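Local atomic coordinates of possible glutathione S-transferase (Rhodopseudomonas palustris, PDB entry 3M8N), a protein that probably works as a glutathione transferase, joining glutathione to electrophilic substrates. Residues His102-Asn107 with Gly167-Ala172; Gly109-Trp114 with Cys175-Ser180; Ala138-Met143 with Pro183-Trp188. All coordinates share one frame; numbering follows the deposited sequence.

Interaction 1. Residues His102-Asn107 with Gly167-Ala172; sequences HALEPN and GYTHVA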
loop_
_atom_site.group_PDB
_atom_site.type_symbol
_atom_site.label_atom_id
_atom_site.label_comp_id
_atom_site.label_asym_id
_atom_site.label_seq_id
_atom_site.Cartn_x
_atom_site.Cartn_y
_atom_site.Cartn_z
ATOM N N HIS A 102 -4.777 -1.293 -2.212
ATOM C CA HIS A 102 -5.462 -2.335 -3.001
ATOM C C HIS A 102 -6.983 -2.193 -3.179
ATOM O O HIS A 102 -7.499 -2.730 -4.103
ATOM C CB HIS A 102 -5.140 -3.740 -2.486
ATOM C CG HIS A 102 -5.813 -4.075 -1.199
ATOM N ND1 HIS A 102 -7.048 -4.671 -1.145
ATOM C CD2 HIS A 102 -5.405 -3.938 0.080
ATOM C CE1 HIS A 102 -7.397 -4.837 0.118
ATOM N NE2 HIS A 102 -6.422 -4.390 0.885
ATOM N N ALA A 103 -7.659 -1.437 -2.315
ATOM C CA ALA A 103 -9.112 -1.239 -2.374
ATOM C C ALA A 103 -9.626 0.085 -2.906
ATOM O O ALA A 103 -10.586 0.084 -3.595
ATOM C CB ALA A 103 -9.769 -1.578 -1.055
ATOM N N LEU A 104 -8.984 1.212 -2.634
ATOM C CA LEU A 104 -9.412 2.543 -3.175
ATOM C C LEU A 104 -8.786 3.005 -4.470
ATOM O O LEU A 104 -9.517 3.404 -5.399
ATOM C CB LEU A 104 -9.233 3.694 -2.169
ATOM C CG LEU A 104 -10.458 4.204 -1.456
ATOM C CD1 LEU A 104 -11.096 3.079 -0.687
ATOM C CD2 LEU A 104 -10.043 5.252 -0.534
ATOM N N GLU A 105 -7.447 3.016 -4.504
ATOM C CA GLU A 105 -6.699 3.370 -5.671
ATOM C C GLU A 105 -7.187 2.645 -6.907
ATOM O O GLU A 105 -7.549 3.293 -7.848
ATOM C CB GLU A 105 -5.225 3.062 -5.445
ATOM C CG GLU A 105 -4.339 2.977 -6.743
ATOM C CD GLU A 105 -3.498 4.232 -6.954
ATOM O OE1 GLU A 105 -3.115 4.832 -5.946
ATOM O OE2 GLU A 105 -3.208 4.618 -8.105
ATOM N N PRO A 106 -7.223 1.301 -6.892
ATOM C CA PRO A 106 -7.607 0.576 -8.095
ATOM C C PRO A 106 -9.072 0.714 -8.566
ATOM O O PRO A 106 -9.390 0.327 -9.678
ATOM C CB PRO A 106 -7.341 -0.874 -7.719
ATOM C CG PRO A 106 -6.504 -0.788 -6.512
ATOM C CD PRO A 106 -6.988 0.355 -5.800
ATOM N N ASN A 107 -9.930 1.265 -7.742
ATOM C CA ASN A 107 -11.315 1.315 -8.044
ATOM C C ASN A 107 -11.817 2.721 -8.049
ATOM O O ASN A 107 -12.258 3.226 -9.080
ATOM C CB ASN A 107 -12.051 0.489 -7.009
ATOM C CG ASN A 107 -11.692 -0.963 -7.082
ATOM O OD1 ASN A 107 -11.246 -1.549 -6.106
ATOM N ND2 ASN A 107 -11.881 -1.553 -8.232
ATOM N N GLY A 167 -7.604 11.184 0.016
ATOM C CA GLY A 167 -7.238 11.465 -1.360
ATOM C C GLY A 167 -8.241 11.137 -2.452
ATOM O O GLY A 167 -8.622 12.028 -3.227
ATOM N N TYR A 168 -8.635 9.869 -2.550
ATOM C CA TYR A 168 -9.671 9.455 -3.468
ATOM C C TYR A 168 -11.056 9.522 -2.834
ATOM O O TYR A 168 -11.975 9.915 -3.483
ATOM C CB TYR A 168 -9.370 8.074 -4.098
ATOM C CG TYR A 168 -8.181 8.140 -4.959
ATOM C CD1 TYR A 168 -8.144 9.011 -6.032
ATOM C CD2 TYR A 168 -7.057 7.413 -4.669
ATOM C CE1 TYR A 168 -7.015 9.136 -6.830
ATOM C CE2 TYR A 168 -5.890 7.530 -5.473
ATOM C CZ TYR A 168 -5.884 8.390 -6.558
ATOM O OH TYR A 168 -4.770 8.536 -7.359
ATOM N N THR A 169 -11.211 9.150 -1.564
ATOM C CA THR A 169 -12.531 9.194 -0.947
ATOM C C THR A 169 -13.219 10.529 -1.217
ATOM O O THR A 169 -14.424 10.579 -1.467
ATOM C CB THR A 169 -12.526 8.875 0.547
ATOM O OG1 THR A 169 -11.849 7.630 0.786
ATOM C CG2 THR A 169 -13.949 8.703 1.067
ATOM N N HIS A 170 -12.475 11.602 -1.271
ATOM C CA HIS A 170 -13.117 12.869 -1.293
ATOM C C HIS A 170 -13.598 13.239 -2.666
ATOM O O HIS A 170 -14.413 14.156 -2.808
ATOM C CB HIS A 170 -12.214 13.964 -0.734
ATOM C CG HIS A 170 -11.343 14.620 -1.750
ATOM N ND1 HIS A 170 -10.220 14.023 -2.271
ATOM C CD2 HIS A 170 -11.413 15.839 -2.324
ATOM C CE1 HIS A 170 -9.653 14.828 -3.143
ATOM N NE2 HIS A 170 -10.349 15.945 -3.186
ATOM N N VAL A 171 -13.109 12.566 -3.681
ATOM C CA VAL A 171 -13.623 12.843 -5.013
ATOM C C VAL A 171 -14.615 11.785 -5.511
ATOM O O VAL A 171 -15.066 11.885 -6.621
ATOM C CB VAL A 171 -12.512 12.967 -6.072
ATOM C CG1 VAL A 171 -11.737 14.206 -5.922
ATOM C CG2 VAL A 171 -11.585 11.764 -6.054
ATOM N N ALA A 172 -14.954 10.793 -4.705
ATOM C CA ALA A 172 -15.776 9.683 -5.153
ATOM C C ALA A 172 -17.135 10.112 -5.716
ATOM O O ALA A 172 -17.432 9.773 -6.832
ATOM C CB ALA A 172 -15.954 8.687 -4.083
#
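The Tyr168 ring receives Glu105 at its edge: OE1 comes to 3.9 Å from CE2, close to the ring plane, while the carboxylate itself stands nearly upright against the ring, the two planes 83° apart. The His170 imidazole takes no part in the pairing with 102-107; it stacks on Tyr166. Val171 CG1 lies over one of its faces, 3.5 Å above the plane and offset toward the rim, and the Gly167 carbonyl sits at its edge, where His170 ND1 makes a weak, bent hydrogen bond of 2.7 Å to Gly167 O. Leu104 brings its CD2 branch to 3.3 Å from Thr169 OG1, a close approach of methyl to hydroxyl, the two side chains crossing at a slant. Thr169 keeps OG1 beside its own backbone N (chi1 -53°), which allows OG1 to hydrogen-bond Leu165 O one turn back; the hydroxyl is therefore already served when the leucine methyl covers it. Leu104 reaches that spot with chi1 at -103°, well off a staggered value. The closest backbones are those of Leu104 and Tyr168, with CA atoms 6.9 Å apart. Glu105 OE1 hydrogen-bonds Asn14 ND2, and Tyr168 OH bonds weakly to Asn14 N. No hydrogen bond crosses between 102-107 and 167-172, so they meet by van der Waals contact and by the carboxylate oxygen at the ring edge; the pairing is internal to the helical domain, and through Asn14 the outer ends of Glu105 and Tyr168 also reach the thioredoxin-like domain.

Interaction 2. Residues Gly109-Trp114 with Cys175-Ser180; sequences GSAYFW and CDFDLS
Cys175 faces the turn of helix 87-117 that carries Ala111 and Tyr112, and its CA lies 5.5 Å from Tyr112 CA. Its CB rests over the helix backbone, 4.0 Å from Tyr112 CA. With chi1 at 73° the sulfur stands between the backbone N and the carbonyl carbon of its own residue, a crowded position that lays SG against the helix. There SG is 3.7 Å from Tyr112 N. On the Ala111 side the same sulfur lies 3.8 Å from the CB methyl. This is van der Waals contact of a thiol with a helical turn, and no hydrogen bond crosses between the two segments. The Ala111 methyl has a second neighbour, Phe177, whose ring points its edge at it, CE2 being 3.9 Å from Ala111 CB in the plane of the ring. Sulfur and aromatic edge thus share one methyl. Cys116, further along the same helix, also touches Cys175; a disulfide between these two cysteines has been seen in another structure of this protein but is absent here. Beyond Phe177 the chain folds on itself in an Asx turn: Asp178 OD1 accepts from Ser180 N at 3.1 Å and from Ser180 OG at 2.7 Å, both donors coming from the same face of the carboxylate. The connection between helices 160-169 and 183-193 touches the 109-114 turn through Cys175 and Phe177 and then leaves it. Phe177 also meets Tyr137 of helix 129-146 edge-to-face, Asp176 forms a salt bridge with Arg122, and Tyr112 OH bonds to Arg11 O in the connection between strand 4-8 and helix 13-24 of the N-terminal domain.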
loop_
_atom_site.group_PDB
_atom_site.type_symbol
_atom_site.label_atom_id
_atom_site.label_comp_id
_atom_site.label_asym_id
_atom_site.label_seq_id
_atom_site.Cartn_x
_atom_site.Cartn_y
_atom_site.Cartn_z
ATOM N N GLY A 109 -9.903 5.291 -7.471
ATOM C CA GLY A 109 -8.872 6.029 -8.202
ATOM C C GLY A 109 -8.907 5.905 -9.712
ATOM O O GLY A 109 -8.701 6.897 -10.416
ATOM N N SER A 110 -9.121 4.683 -10.216
ATOM C CA SER A 110 -9.300 4.486 -11.657
ATOM C C SER A 110 -10.556 5.180 -12.173
ATOM O O SER A 110 -10.523 5.816 -13.195
ATOM C CB SER A 110 -9.322 3.009 -12.059
ATOM O OG SER A 110 -8.478 2.122 -11.330
ATOM N N ALA A 111 -11.659 5.044 -11.439
ATOM C CA ALA A 111 -12.902 5.788 -11.695
ATOM C C ALA A 111 -12.629 7.281 -11.843
ATOM O O ALA A 111 -12.957 7.882 -12.856
ATOM C CB ALA A 111 -13.962 5.504 -10.554
ATOM N N TYR A 112 -11.959 7.864 -10.846
ATOM C CA TYR A 112 -11.535 9.265 -10.900
ATOM C C TYR A 112 -10.675 9.578 -12.116
ATOM O O TYR A 112 -10.825 10.601 -12.795
ATOM C CB TYR A 112 -10.783 9.663 -9.604
ATOM C CG TYR A 112 -10.166 11.044 -9.689
ATOM C CD1 TYR A 112 -10.949 12.185 -9.542
ATOM C CD2 TYR A 112 -8.806 11.201 -9.960
ATOM C CE1 TYR A 112 -10.409 13.437 -9.646
ATOM C CE2 TYR A 112 -8.244 12.452 -10.071
ATOM C CZ TYR A 112 -9.059 13.564 -9.919
ATOM O OH TYR A 112 -8.519 14.801 -10.044
ATOM N N PHE A 113 -9.711 8.714 -12.374
ATOM C CA PHE A 113 -8.761 9.036 -13.411
ATOM C C PHE A 113 -9.480 9.063 -14.742
ATOM O O PHE A 113 -9.345 10.018 -15.511
ATOM C CB PHE A 113 -7.609 8.018 -13.438
ATOM C CG PHE A 113 -6.599 8.306 -14.494
ATOM C CD1 PHE A 113 -5.634 9.291 -14.293
ATOM C CD2 PHE A 113 -6.626 7.627 -15.704
ATOM C CE1 PHE A 113 -4.696 9.587 -15.291
ATOM C CE2 PHE A 113 -5.701 7.903 -16.704
ATOM C CZ PHE A 113 -4.730 8.870 -16.504
ATOM N N TRP A 114 -10.225 7.987 -14.990
ATOM C CA TRP A 114 -10.853 7.739 -16.304
ATOM C C TRP A 114 -12.096 8.572 -16.520
ATOM O O TRP A 114 -12.241 9.182 -17.565
ATOM C CB TRP A 114 -11.116 6.228 -16.527
ATOM C CG TRP A 114 -9.840 5.505 -16.717
ATOM C CD1 TRP A 114 -9.185 4.724 -15.806
ATOM C CD2 TRP A 114 -9.022 5.537 -17.879
ATOM N NE1 TRP A 114 -8.003 4.277 -16.336
ATOM C CE2 TRP A 114 -7.888 4.758 -17.614
ATOM C CE3 TRP A 114 -9.148 6.151 -19.127
ATOM C CZ2 TRP A 114 -6.892 4.564 -18.544
ATOM C CZ3 TRP A 114 -8.163 5.957 -20.055
ATOM C CH2 TRP A 114 -7.044 5.162 -19.764
ATOM N N CYS A 175 -17.342 11.064 -9.156
ATOM C CA CYS A 175 -16.959 10.137 -10.176
ATOM C C CYS A 175 -17.845 8.905 -10.208
ATOM O O CYS A 175 -17.364 7.816 -10.454
ATOM C CB CYS A 175 -15.438 9.825 -10.081
ATOM S SG CYS A 175 -14.816 8.755 -8.683
ATOM N N ASP A 176 -19.138 9.103 -9.936
ATOM C CA ASP A 176 -20.187 8.114 -10.145
ATOM C C ASP A 176 -20.496 7.318 -8.917
ATOM O O ASP A 176 -21.199 6.324 -8.999
ATOM C CB ASP A 176 -19.823 7.114 -11.240
ATOM C CG ASP A 176 -20.114 7.617 -12.657
ATOM O OD1 ASP A 176 -20.289 8.828 -12.909
ATOM O OD2 ASP A 176 -20.160 6.744 -13.552
ATOM N N PHE A 177 -19.938 7.714 -7.782
ATOM C CA PHE A 177 -20.315 7.097 -6.537
ATOM C C PHE A 177 -21.325 8.028 -5.856
ATOM O O PHE A 177 -21.278 9.233 -5.982
ATOM C CB PHE A 177 -19.093 6.864 -5.649
ATOM C CG PHE A 177 -18.170 5.802 -6.130
ATOM C CD1 PHE A 177 -18.256 4.524 -5.649
ATOM C CD2 PHE A 177 -17.194 6.083 -7.027
ATOM C CE1 PHE A 177 -17.416 3.547 -6.106
ATOM C CE2 PHE A 177 -16.332 5.092 -7.488
ATOM C CZ PHE A 177 -16.447 3.851 -7.026
ATOM N N ASP A 178 -22.238 7.447 -5.116
ATOM C CA ASP A 178 -23.261 8.214 -4.447
ATOM C C ASP A 178 -23.009 7.928 -3.008
ATOM O O ASP A 178 -23.119 6.786 -2.561
ATOM C CB ASP A 178 -24.676 7.780 -4.938
ATOM C CG ASP A 178 -25.856 8.282 -4.052
ATOM O OD1 ASP A 178 -25.713 9.241 -3.246
ATOM O OD2 ASP A 178 -26.965 7.695 -4.202
ATOM N N LEU A 179 -22.657 8.989 -2.290
ATOM C CA LEU A 179 -22.217 8.849 -0.921
ATOM C C LEU A 179 -23.300 9.077 0.134
ATOM O O LEU A 179 -23.022 9.058 1.342
ATOM C CB LEU A 179 -20.987 9.732 -0.715
ATOM C CG LEU A 179 -19.683 8.952 -0.974
ATOM C CD1 LEU A 179 -19.374 8.935 -2.469
ATOM C CD2 LEU A 179 -18.502 9.553 -0.201
ATOM N N SER A 180 -24.543 9.248 -0.323
ATOM C CA SER A 180 -25.659 9.537 0.577
ATOM C C SER A 180 -25.921 8.413 1.561
ATOM O O SER A 180 -26.354 8.612 2.647
ATOM C CB SER A 180 -26.898 9.938 -0.210
ATOM O OG SER A 180 -27.279 8.923 -1.115
#

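Interaction 3. Residues Ala138-Met143 with Pro183-Trp188; sequences AALQVM and PAVNAW
The torsions of Met143, present as selenomethionine, and of Trp188 bring CE and CZ3 together: the former sets CG beside its backbone N (chi1 -69°) and bends at its last bond (chi3 73°), while the indole leaves with CG opposite its own backbone N. This is a helix-helix crossing in the all-helical C-terminal domain of the GST fold, where the short segments 138-143 and 183-188 run at 75° to each other, their axes 9.6 Å apart at closest approach. Val185 is the middle of the contact. Its CG2 methyl lies 3.8 Å from Leu140 O and 4.1 Å from Met143 CB, while CG1 is a looser 4.5 Å from Leu140 CD2. One methyl thus covers a backbone carbonyl and the base of the Met143 side chain together. The pairing is apolar, but the start of helix 183-193 is also tied to helix 129-146 by polar bonds, Glu144 accepting from the backbone N of both Ala184 and Val185. Trp188 NE1 is satisfied by Asp162 OD1, and at the six-membered part of the indole Met143 CE approaches CZ3 obliquely, at 3.9 Å.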
loop_
_atom_site.group_PDB
_atom_site.type_symbol
_atom_site.label_atom_id
_atom_site.label_comp_id
_atom_site.label_asym_id
_atom_site.label_seq_id
_atom_site.Cartn_x
_atom_site.Cartn_y
_atom_site.Cartn_z
ATOM N N ALA A 138 -17.773 -1.635 -1.857
ATOM C CA ALA A 138 -17.424 -2.559 -0.822
ATOM C C ALA A 138 -16.362 -1.949 0.105
ATOM O O ALA A 138 -16.379 -2.197 1.292
ATOM C CB ALA A 138 -16.942 -3.826 -1.417
ATOM N N ALA A 139 -15.443 -1.147 -0.449
ATOM C CA ALA A 139 -14.401 -0.444 0.330
ATOM C C ALA A 139 -15.016 0.647 1.233
ATOM O O ALA A 139 -14.760 0.691 2.452
ATOM C CB ALA A 139 -13.314 0.135 -0.585
ATOM N N LEU A 140 -15.841 1.511 0.641
ATOM C CA LEU A 140 -16.564 2.528 1.375
ATOM C C LEU A 140 -17.375 1.960 2.489
ATOM O O LEU A 140 -17.563 2.585 3.498
ATOM C CB LEU A 140 -17.440 3.265 0.467
ATOM C CG LEU A 140 -16.714 4.112 -0.514
ATOM C CD1 LEU A 140 -17.653 4.408 -1.631
ATOM C CD2 LEU A 140 -16.294 5.373 0.144
ATOM N N GLN A 141 -17.789 0.727 2.345
ATOM C CA GLN A 141 -18.550 0.062 3.377
ATOM C C GLN A 141 -17.694 -0.410 4.490
ATOM O O GLN A 141 -18.112 -0.364 5.636
ATOM C CB GLN A 141 -19.306 -1.152 2.799
ATOM C CG GLN A 141 -20.484 -1.580 3.607
ATOM C CD GLN A 141 -21.525 -0.480 3.636
ATOM O OE1 GLN A 141 -21.990 -0.047 2.570
ATOM N NE2 GLN A 141 -21.853 0.021 4.854
ATOM N N VAL A 142 -16.508 -0.912 4.157
ATOM C CA VAL A 142 -15.525 -1.252 5.170
ATOM C C VAL A 142 -15.226 0.032 5.943
ATOM O O VAL A 142 -15.099 0.017 7.150
ATOM C CB VAL A 142 -14.200 -1.856 4.570
ATOM C CG1 VAL A 142 -13.180 -2.101 5.668
ATOM C CG2 VAL A 142 -14.467 -3.157 3.859
HETATM N N MSE A 143 -15.147 1.145 5.239
HETATM C CA MSE A 143 -14.857 2.413 5.888
HETATM C C MSE A 143 -16.011 2.922 6.767
HETATM O O MSE A 143 -15.794 3.347 7.906
HETATM C CB MSE A 143 -14.450 3.442 4.853
HETATM C CG MSE A 143 -13.078 3.180 4.194
HETATM SE SE MSE A 143 -12.914 4.286 2.688
HETATM C CE MSE A 143 -12.639 6.002 3.368
ATOM N N PRO A 183 -23.097 8.126 5.816
ATOM C CA PRO A 183 -23.014 9.297 6.709
ATOM C C PRO A 183 -21.750 9.351 7.575
ATOM O O PRO A 183 -21.210 10.424 7.744
ATOM C CB PRO A 183 -24.265 9.146 7.602
ATOM C CG PRO A 183 -24.653 7.693 7.479
ATOM C CD PRO A 183 -24.259 7.267 6.139
ATOM N N ALA A 184 -21.311 8.211 8.123
ATOM C CA ALA A 184 -20.086 8.126 8.920
ATOM C C ALA A 184 -18.906 8.491 8.062
ATOM O O ALA A 184 -18.035 9.225 8.505
ATOM C CB ALA A 184 -19.913 6.750 9.479
ATOM N N VAL A 185 -18.925 8.071 6.808
ATOM C CA VAL A 185 -17.878 8.453 5.880
ATOM C C VAL A 185 -17.900 9.912 5.667
ATOM O O VAL A 185 -16.884 10.541 5.656
ATOM C CB VAL A 185 -17.902 7.659 4.512
ATOM C CG1 VAL A 185 -16.960 8.274 3.491
ATOM C CG2 VAL A 185 -17.490 6.225 4.736
ATOM N N ASN A 186 -19.077 10.457 5.475
ATOM C CA ASN A 186 -19.165 11.837 5.135
ATOM C C ASN A 186 -18.811 12.757 6.303
ATOM O O ASN A 186 -18.288 13.843 6.113
ATOM C CB ASN A 186 -20.588 12.112 4.658
ATOM C CG ASN A 186 -20.911 11.517 3.245
ATOM O OD1 ASN A 186 -21.884 10.758 3.102
ATOM N ND2 ASN A 186 -20.152 11.920 2.210
ATOM N N ALA A 187 -19.093 12.314 7.519
ATOM C CA ALA A 187 -18.749 13.075 8.728
ATOM C C ALA A 187 -17.242 13.115 8.893
ATOM O O ALA A 187 -16.666 14.144 9.256
ATOM C CB ALA A 187 -19.411 12.447 9.997
ATOM N N TRP A 188 -16.620 11.972 8.594
ATOM C CA TRP A 188 -15.148 11.827 8.543
ATOM C C TRP A 188 -14.463 12.786 7.530
ATOM O O TRP A 188 -13.520 13.512 7.863
ATOM C CB TRP A 188 -14.763 10.342 8.327
ATOM C CG TRP A 188 -13.312 10.165 8.069
ATOM C CD1 TRP A 188 -12.322 10.167 8.978
ATOM C CD2 TRP A 188 -12.696 10.017 6.804
ATOM N NE1 TRP A 188 -11.105 10.000 8.372
ATOM C CE2 TRP A 188 -11.309 9.899 7.027
ATOM C CE3 TRP A 188 -13.181 9.954 5.500
ATOM C CZ2 TRP A 188 -10.396 9.729 5.993
ATOM C CZ3 TRP A 188 -12.284 9.759 4.484
ATOM C CH2 TRP A 188 -10.892 9.661 4.744
#

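All three contacts lie in the helical C-terminal domain. Interactions 1 and 2 use successive turns of helix 87-117 as one partner, their centres about 8 Å apart, and Val171 packing on Tyr112 links them. Interaction 3 brings in helices 129-146 and 183-193; its centre is about 12 Å from that of interaction 1 and about 14 Å from that of interaction 2. Along the chain the first segments come in the order 1, 2, 3 and the second segments follow in the same order, so the three pairings cross. Thr169 touches Met143, Val185 and Trp188, linking interactions 1 and 3, so that four helices and the 175-180 connection pack against one another in this domain.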